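Probable glutaminase ybaS (Escherichia coli, PDB 1U60) catalyses the hydrolysis of L-glutamine to L-glutamate and ammonium, as a member of the glutaminase family that assembles as a homotetramer. Local coordinates at the interface of chains A and B. Residues are numbered along the deposited sequence; one frame, centred on the assembly and turned at random. Chains: chain A/B, Probable glutaminase ybaS.

The interface of chains A and B. Residues chain A 83, 86; chain B 252-253.
Helix 82-88 of chain A presents A:Gln83 and A:Gln86, one turn apart and both with helical backbone torsions, to B:Tyr252 and B:Arg253 at the C-terminal end of helix 247-253 in chain B. This helix-to-helix patch in a glutaminase-family enzyme is a small part of a two-fold symmetric interface and recurs with the chains exchanged; the protein is a homotetramer, so the pairing may well belong to the biological assembly. It illustrates how a long polar side chain can serve a subunit boundary through its methylenes as well as its amide. A:Gln86 leaves its helix with CG anti to the backbone N (chi1 -168°) and stays extended beyond it, which carries the chain alongside the ring of B:Tyr252, the two side chains running in opposite directions. CB lies 3.7 Å from ring carbon CE2 of the tyrosine, an apolar contact, while the amide carbon CD of A:Gln86 sits 3.8 Å from ring carbon CD2. The amide is tilted by 51° to the ring rather than stacked flat on it. At the far end, the carbonyl oxygen OE1 of A:Gln86 accepts a weak, bent hydrogen bond from the guanidinium NH1 of B:Arg253, 3.2 Å away, the amide and guanidinium planes standing perpendicular; the arginine is poorly ordered, and the bond is tentative. Cutting A:Gln86 back to an alanine is likely to deprive NH1 of B:Arg253 of this acceptor and, with CG and the amide gone, to leave the CD2-CE2 side of the B:Tyr252 ring less well covered. A:Gln83 bends at chi2 (66°), bringing its amide oxygen OE1 over one face of the same guanidinium, toward the rim and 3.8 Å from NH1 of B:Arg253, where its partial negative charge, with that of the A:Gln86 oxygen, would probably favour the cationic group. The arginine side chain itself is folded at chi2 and chi3, and its disorder suggests a loose grip on the neighbouring chain.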
ATOM      1  N   GLN A  83     -14.520  -7.853   8.445  1.00 11.18           N
ATOM      2  CA  GLN A  83     -15.440  -7.846   7.308  1.00 11.50           C
ATOM      3  C   GLN A  83     -16.352  -6.625   7.344  1.00 10.59           C
ATOM      4  O   GLN A  83     -16.547  -5.956   6.338  1.00 10.11           O
ATOM      5  CB  GLN A  83     -16.277  -9.155   7.198  1.00 12.69           C
ATOM      6  CG  GLN A  83     -17.081  -9.183   5.900  1.00 15.98           C
ATOM      7  CD  GLN A  83     -16.180  -9.250   4.677  1.00 19.57           C
ATOM      8  OE1 GLN A  83     -15.372 -10.161   4.559  1.00 22.47           O
ATOM      9  NE2 GLN A  83     -16.278  -8.263   3.804  1.00 23.28           N
ATOM     10  N   GLN A  86     -14.513  -3.496   6.362  1.00  8.90           N
ATOM     11  CA  GLN A  86     -14.245  -3.450   4.899  1.00 10.30           C
ATOM     12  C   GLN A  86     -15.539  -3.070   4.118  1.00 11.00           C
ATOM     13  O   GLN A  86     -15.497  -2.276   3.157  1.00 10.79           O
ATOM     14  CB  GLN A  86     -13.687  -4.788   4.424  1.00 10.51           C
ATOM     15  CG  GLN A  86     -13.125  -4.683   3.022  1.00 12.65           C
ATOM     16  CD  GLN A  86     -12.519  -5.993   2.536  1.00 12.69           C
ATOM     17  OE1 GLN A  86     -12.655  -7.037   3.195  1.00 12.75           O
ATOM     18  NE2 GLN A  86     -11.776  -5.921   1.413  1.00 14.91           N
TER
ATOM     19  N   TYR B 252      -5.337  -5.647   2.599  1.00  8.64           N
ATOM     20  CA  TYR B 252      -6.113  -5.883   3.798  1.00  8.20           C
ATOM     21  C   TYR B 252      -6.348  -7.369   4.065  1.00  9.19           C
ATOM     22  O   TYR B 252      -6.223  -7.836   5.208  1.00 10.35           O
ATOM     23  CB  TYR B 252      -7.447  -5.163   3.575  1.00  7.88           C
ATOM     24  CG  TYR B 252      -8.426  -5.054   4.726  1.00  6.16           C
ATOM     25  CD1 TYR B 252      -8.307  -4.046   5.667  1.00  5.15           C
ATOM     26  CD2 TYR B 252      -9.516  -5.921   4.814  1.00  7.46           C
ATOM     27  CE1 TYR B 252      -9.193  -3.897   6.680  1.00  6.43           C
ATOM     28  CE2 TYR B 252     -10.443  -5.773   5.854  1.00  5.57           C
ATOM     29  CZ  TYR B 252     -10.277  -4.757   6.767  1.00  6.75           C
ATOM     30  OH  TYR B 252     -11.183  -4.534   7.798  1.00  7.41           O
ATOM     31  N   ARG B 253      -6.725  -8.109   3.018  1.00  9.67           N
ATOM     32  CA  ARG B 253      -7.035  -9.525   3.173  1.00 11.61           C
ATOM     33  C   ARG B 253      -5.837 -10.461   3.108  1.00 11.39           C
ATOM     34  O   ARG B 253      -5.789 -11.452   3.838  1.00 11.56           O
ATOM     35  CB  ARG B 253      -8.077  -9.952   2.143  1.00 12.87           C
ATOM     36  CG  ARG B 253      -9.436  -9.253   2.362  1.00 16.81           C
ATOM     37  CD  ARG B 253     -10.207  -9.675   3.607  1.00 27.55           C
ATOM     38  NE  ARG B 253     -10.995 -10.900   3.411  1.00 34.99           N
ATOM     39  CZ  ARG B 253     -12.092 -11.012   2.651  1.00 37.02           C
ATOM     40  NH1 ARG B 253     -12.601  -9.976   1.987  1.00 38.64           N
ATOM     41  NH2 ARG B 253     -12.687 -12.190   2.571  1.00 39.18           N
TER